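Local coordinates for enolase (alpha proteobacterium BAL199, PDB 3UGV), which probably catalyses a magnesium-dependent reaction of the enolase superfamily, in which a proton is taken from the carbon next to a substrate carboxylate, at residues Pro77-Pro80 against Lys81-Lys84; Arg240-Asp244 against Leu245-Trp249; Ala143-Pro146 against Leu147-Leu151. One frame throughout, in Å; residues are numbered along the deposited sequence.

Contact 1: Pro77-Pro80 against Lys81-Lys84; sequences PYVP and KAMK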
# COMPACT_ATOMS: atom_id res chain seq x y z
N PRO F 77 1.82 31.09 25.92
CA PRO F 77 3.03 30.40 25.45
C PRO F 77 3.68 29.40 26.43
O PRO F 77 4.73 28.86 26.08
CB PRO F 77 3.99 31.56 25.18
CG PRO F 77 3.62 32.57 26.21
CD PRO F 77 2.11 32.44 26.43
N TYR F 78 3.08 29.17 27.59
CA TYR F 78 3.54 28.10 28.50
C TYR F 78 4.80 28.43 29.30
O TYR F 78 4.80 28.37 30.53
CB TYR F 78 3.82 26.83 27.71
CG TYR F 78 2.62 25.96 27.45
CD1 TYR F 78 2.26 24.98 28.35
CD2 TYR F 78 1.88 26.09 26.28
CE1 TYR F 78 1.17 24.16 28.12
CE2 TYR F 78 0.78 25.27 26.03
CZ TYR F 78 0.44 24.31 26.96
OH TYR F 78 -0.64 23.47 26.76
N VAL F 79 5.89 28.74 28.60
CA VAL F 79 7.16 28.99 29.25
C VAL F 79 7.42 30.49 29.32
O VAL F 79 7.60 31.14 28.29
CB VAL F 79 8.34 28.27 28.54
CG1 VAL F 79 8.07 26.80 28.45
CG2 VAL F 79 8.54 28.80 27.16
N PRO F 80 7.43 31.03 30.55
CA PRO F 80 7.59 32.47 30.81
C PRO F 80 8.78 33.08 30.07
O PRO F 80 8.63 34.11 29.41
CB PRO F 80 7.81 32.53 32.33
CG PRO F 80 7.06 31.32 32.85
CD PRO F 80 7.28 30.26 31.80
N LYS F 81 9.94 32.45 30.17
CA LYS F 81 11.14 32.97 29.53
C LYS F 81 11.00 33.12 28.01
O LYS F 81 11.71 33.91 27.40
CB LYS F 81 12.37 32.12 29.88
CG LYS F 81 12.91 32.40 31.28
CD LYS F 81 14.30 31.80 31.51
CE LYS F 81 14.92 32.29 32.83
NZ LYS F 81 16.36 31.93 32.96
N ALA F 82 10.08 32.37 27.40
CA ALA F 82 9.89 32.50 25.96
C ALA F 82 9.27 33.85 25.59
O ALA F 82 9.42 34.30 24.45
CB ALA F 82 9.06 31.35 25.41
N MET F 83 8.59 34.50 26.53
CA MET F 83 8.06 35.84 26.25
C MET F 83 9.16 36.80 25.82
O MET F 83 8.90 37.79 25.14
CB MET F 83 7.28 36.41 27.44
CG MET F 83 6.14 35.49 27.86
SD MET F 83 4.83 36.27 28.81
CE MET F 83 5.53 36.28 30.46
N LYS F 84 10.41 36.50 26.19
CA LYS F 84 11.54 37.34 25.79
C LYS F 84 12.00 37.10 24.35
O LYS F 84 12.87 37.82 23.84
CB LYS F 84 12.72 37.17 26.74
CG LYS F 84 12.46 37.64 28.15
CD LYS F 84 13.68 37.39 29.01
CE LYS F 84 14.23 35.99 28.78
NZ LYS F 84 15.33 35.67 29.72

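Contact 2: Arg240-Asp244 against Leu245-Trp249; sequences RQIDD and LGLEW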
# COMPACT_ATOMS: atom_id res chain seq x y z
N ARG F 240 -3.19 0.14 27.03
CA ARG F 240 -3.94 -1.09 26.99
C ARG F 240 -4.71 -1.30 28.31
O ARG F 240 -5.86 -1.75 28.32
CB ARG F 240 -3.00 -2.26 26.70
CG ARG F 240 -3.70 -3.61 26.74
CD ARG F 240 -2.68 -4.73 26.63
NE ARG F 240 -3.32 -6.04 26.60
CZ ARG F 240 -2.67 -7.19 26.45
NH1 ARG F 240 -1.35 -7.21 26.31
NH2 ARG F 240 -3.35 -8.31 26.43
N GLN F 241 -4.08 -0.93 29.43
CA GLN F 241 -4.68 -1.15 30.74
C GLN F 241 -5.94 -0.35 30.90
O GLN F 241 -6.82 -0.76 31.65
CB GLN F 241 -3.73 -0.74 31.86
CG GLN F 241 -2.61 -1.68 32.17
CD GLN F 241 -1.81 -1.17 33.34
OE1 GLN F 241 -2.37 -0.69 34.32
NE2 GLN F 241 -0.48 -1.23 33.23
N ILE F 242 -6.03 0.79 30.23
CA ILE F 242 -7.20 1.66 30.39
C ILE F 242 -8.18 1.62 29.23
O ILE F 242 -9.19 2.35 29.24
CB ILE F 242 -6.82 3.13 30.63
CG1 ILE F 242 -5.90 3.64 29.52
CG2 ILE F 242 -6.17 3.31 31.99
CD1 ILE F 242 -5.52 5.10 29.72
N ASP F 243 -7.89 0.79 28.23
CA ASP F 243 -8.70 0.79 27.01
C ASP F 243 -10.13 0.32 27.26
O ASP F 243 -11.01 0.59 26.46
CB ASP F 243 -8.05 -0.06 25.92
CG ASP F 243 -8.56 0.30 24.53
OD1 ASP F 243 -8.91 1.47 24.32
OD2 ASP F 243 -8.60 -0.58 23.65
N ASP F 244 -10.37 -0.36 28.37
CA ASP F 244 -11.73 -0.81 28.68
C ASP F 244 -12.43 -0.05 29.81
O ASP F 244 -13.52 -0.43 30.23
CB ASP F 244 -11.75 -2.31 28.97
CG ASP F 244 -11.33 -3.13 27.77
OD1 ASP F 244 -11.48 -2.63 26.63
OD2 ASP F 244 -10.86 -4.28 27.95
N LEU F 245 -11.81 1.03 30.28
CA LEU F 245 -12.42 1.87 31.31
C LEU F 245 -13.65 2.63 30.84
O LEU F 245 -14.43 3.10 31.66
CB LEU F 245 -11.42 2.89 31.83
CG LEU F 245 -10.31 2.47 32.79
CD1 LEU F 245 -9.71 3.72 33.40
CD2 LEU F 245 -10.85 1.54 33.87
N GLY F 246 -13.80 2.82 29.53
CA GLY F 246 -14.88 3.65 29.04
C GLY F 246 -14.55 5.14 28.97
O GLY F 246 -15.44 5.97 29.08
N LEU F 247 -13.27 5.47 28.78
CA LEU F 247 -12.85 6.88 28.65
C LEU F 247 -13.38 7.50 27.37
O LEU F 247 -13.62 6.79 26.38
CB LEU F 247 -11.33 6.98 28.65
CG LEU F 247 -10.64 6.36 29.86
CD1 LEU F 247 -9.14 6.30 29.62
CD2 LEU F 247 -10.99 7.16 31.13
N GLU F 248 -13.56 8.82 27.38
CA GLU F 248 -14.02 9.54 26.19
C GLU F 248 -12.90 9.56 25.15
O GLU F 248 -13.13 9.34 23.96
CB GLU F 248 -14.41 10.96 26.55
CG GLU F 248 -14.72 11.86 25.35
CD GLU F 248 -16.13 11.69 24.81
OE1 GLU F 248 -16.93 10.95 25.43
OE2 GLU F 248 -16.45 12.32 23.77
N TRP F 249 -11.67 9.80 25.59
CA TRP F 249 -10.52 9.62 24.72
C TRP F 249 -9.24 9.55 25.52
O TRP F 249 -9.22 9.90 26.70
CB TRP F 249 -10.42 10.72 23.67
CG TRP F 249 -10.01 12.10 24.18
CD1 TRP F 249 -8.86 12.45 24.83
CD2 TRP F 249 -10.74 13.32 23.98
NE1 TRP F 249 -8.84 13.81 25.08
CE2 TRP F 249 -9.98 14.36 24.55
CE3 TRP F 249 -11.96 13.64 23.37
CZ2 TRP F 249 -10.41 15.69 24.55
CZ3 TRP F 249 -12.38 14.96 23.37
CH2 TRP F 249 -11.61 15.96 23.96
O HOH W 1 -11.30 3.68 27.83
O HOH W 2 -13.41 1.82 26.91

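Contact 3: Ala143-Pro146 against Leu147-Leu151; sequences ANMP and LCTLL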
# COMPACT_ATOMS: atom_id res chain seq x y z
N ALA F 143 -16.34 45.41 11.14
CA ALA F 143 -17.61 45.06 10.49
C ALA F 143 -18.75 45.10 11.50
O ALA F 143 -19.88 44.73 11.18
CB ALA F 143 -17.52 43.69 9.84
N ASN F 144 -18.45 45.54 12.71
CA ASN F 144 -19.41 45.52 13.82
C ASN F 144 -20.11 44.16 13.97
O ASN F 144 -21.33 44.09 14.18
CB ASN F 144 -20.43 46.66 13.68
CG ASN F 144 -21.27 46.85 14.93
OD1 ASN F 144 -22.50 46.88 14.87
ND2 ASN F 144 -20.60 46.98 16.08
N MET F 145 -19.33 43.08 13.87
CA MET F 145 -19.85 41.72 13.98
C MET F 145 -19.05 40.91 14.99
O MET F 145 -17.83 41.08 15.09
CB MET F 145 -19.77 41.00 12.64
CG MET F 145 -20.77 41.50 11.60
SD MET F 145 -20.52 40.74 9.99
CE MET F 145 -21.87 41.49 9.09
N PRO F 146 -19.73 40.04 15.74
CA PRO F 146 -18.97 39.05 16.52
C PRO F 146 -18.11 38.23 15.54
O PRO F 146 -18.52 38.09 14.39
CB PRO F 146 -20.06 38.18 17.14
CG PRO F 146 -21.34 39.01 17.06
CD PRO F 146 -21.19 39.83 15.83
N LEU F 147 -16.96 37.72 15.97
CA LEU F 147 -16.08 36.97 15.06
C LEU F 147 -16.80 35.80 14.38
O LEU F 147 -16.71 35.63 13.16
CB LEU F 147 -14.82 36.48 15.76
CG LEU F 147 -13.82 35.77 14.84
CD1 LEU F 147 -13.26 36.71 13.78
CD2 LEU F 147 -12.67 35.12 15.64
N CYS F 148 -17.52 34.99 15.16
CA CYS F 148 -18.22 33.85 14.58
C CYS F 148 -19.19 34.30 13.49
O CYS F 148 -19.43 33.58 12.53
CB CYS F 148 -18.98 33.08 15.66
SG CYS F 148 -20.14 34.07 16.60
N THR F 149 -19.72 35.51 13.63
CA THR F 149 -20.63 36.07 12.64
C THR F 149 -19.87 36.46 11.37
O THR F 149 -20.27 36.10 10.26
CB THR F 149 -21.42 37.28 13.19
OG1 THR F 149 -22.17 36.87 14.34
CG2 THR F 149 -22.38 37.81 12.14
N LEU F 150 -18.76 37.17 11.52
CA LEU F 150 -17.92 37.47 10.38
C LEU F 150 -17.54 36.20 9.61
O LEU F 150 -17.40 36.22 8.39
CB LEU F 150 -16.66 38.21 10.82
CG LEU F 150 -15.68 38.54 9.69
CD1 LEU F 150 -16.17 39.76 8.96
CD2 LEU F 150 -14.27 38.76 10.21
N LEU F 151 -17.38 35.10 10.33
CA LEU F 151 -16.96 33.83 9.73
C LEU F 151 -18.12 33.02 9.17
O LEU F 151 -17.92 31.91 8.65
CB LEU F 151 -16.18 32.99 10.74
CG LEU F 151 -14.82 33.55 11.13
CD1 LEU F 151 -14.16 32.67 12.18
CD2 LEU F 151 -13.94 33.73 9.89

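Contact 1: Pro77-Pro80 against Lys81-Lys84
Pro80 O receives the backbone N-H of Met83, with an O to N distance of 2.9 Å and an N-H...O angle of 150°. The donor stands above the carbonyl plane, 47° out of it. One residue earlier the same step is made by Ala82 N, which donates to Val79 O at 2.9 Å, and one residue later Lys84 N reaches Lys81 O at 3.1 Å. Three successive bonds from residue i+3 to residue i thus carry the loop into helix 83-97. Pro80, which has no N-H to offer, sits at the start of this winding and contributes its carbonyl. The Met83 side chain folds back over that carbonyl: with CG anti to the carbonyl carbon of Met83 (chi1 -57°), CB comes to 3.3 Å and CG to 3.2 Å from Pro80 O. CG also meets the ring of Pro77, CG to CG at 4.2 Å, the two side chains crossing obliquely. The preceding bend is a classic gamma turn at Tyr78, which has positive phi and whose flanking residues are joined by Val79 N to Pro77 O at 2.8 Å. This segment links strand 71-75, an outer strand of the antiparallel sheet in the N-terminal domain, to the helix that follows. The Tyr78 ring takes no part in the contact; it lies edge-to-face with Trp56, is stacked with Phe117 of the second subunit and touches Glu277, a magnesium ligand. The Met83 side chain packs against Pro57 and Ile59 of strand 52-65, while Lys84 NZ forms a salt bridge with Asp92 of the second subunit.

Contact 2: Arg240-Asp244 against Leu245-Trp249
Leu245 and Ile242 bury the most surface here, and they meet through both backbone and side chain. Leu245 N donates to Ile242 O at 3.1 Å, nearly straight at the hydrogen (164°), though the N lies well above the carbonyl plane, 64° out of it. This bond closes a type I beta turn from Ile242 to Leu245. The turn brings the leucine side chain back over its partner: CG lies 3.7 Å from Ile242 O, and CD1 rests 3.8 Å from Ile242 CG2. Ile242 holds its CG1 between its own backbone N and carbonyl carbon (chi1 55°), which leaves CG2 for Leu245 and directs CD1 toward Leu247, whose CD1 it meets at 3.8 Å. One branched side chain therefore packs against two leucines by different methyls. Ile206 of helix 202-216 and Phe226 also touch Ile242, and Trp213 touches Leu247. Asp244, third in buried surface, owes most of that to its place next to Leu245 in the chain; its OD1 forms a salt bridge with NH2 of Arg240 of the fourth subunit. The segment joins helix 232-242 to strand 249-251 and so belongs to a beta-alpha-beta crossover from strand 221-225, its parallel neighbour in the barrel. Two waters bridge the turn to the residues that follow it. Water 1 donates to Ile242 O at 2.9 Å and accepts from Leu247 N at 2.8 Å; water 2 donates to Asp243 O at 2.7 Å and accepts from Gly246 N at 2.8 Å. Ile242 O is thus gripped by two donors, which implies that two waters stand in for direct backbone bonds to Gly246 and Leu247, beside the apolar contacts of Ile242, Leu245 and Leu247.

Contact 3: Ala143-Pro146 against Leu147-Leu151
Thr149 folds back on Pro146, and its side chain can be followed atom by atom. CB lies 3.2 Å from Pro146 O and 3.7 Å from Pro146 CD. From there the branches part. OG1, anti to the carbonyl carbon of Thr149 and beside its N (chi1 -59°), comes against the proline ring, 3.5 Å from Pro146 CD and 3.6 Å from Pro146 CG. CG2 takes the other direction and reaches Met145, 4.1 Å from its CG and equally far from its SD; the extended methionine crosses the threonine at about a right angle. Pro146 is the N-cap of helix 147-150, and its carbonyl starts the backbone bonding: Leu150 N donates to Pro146 O at 3.0 Å with an N-H...O angle of 164°, whereas the bond from Thr149 N, at 2.9 Å and 124°, is weak. Before it, Asn144, with positive phi, is the C-prime residue of a Schellman motif ending helix 123-142, so the segment is a tight helix-to-helix connection. Met145 and Leu150 also pack against Leu139 and Leu150, respectively, of the fifth subunit. The Thr149 side chain therefore meets Pro146 by van der Waals contact, its hydroxyl lying against proline ring carbons, while Pro146 O takes a straight bond from Leu150 N, nearly in line with its C=O, and a weak one from Thr149 N.

The three contacts are separate local turns that do not touch. Contacts 1 and 3 fall in the N-terminal domain, their centres about 31 Å apart and nearest atoms about 18 Å; contact 2 belongs to the C-terminal, barrel-forming domain, its centre about 34 Å from contact 1 and about 40 Å from contact 3, which lies across the chain's centre from it. Two of them connect to the magnesium site of Asp225, Glu251 and Glu277: Tyr78 of contact 1 touches Glu277, and Trp249 of contact 2 donates from NE1 to Glu251. The side chain of Asp243 is about 7 Å from another bound magnesium ion. Contact 1 meets the second subunit, contact 2 the third and fourth, contact 3 the fifth.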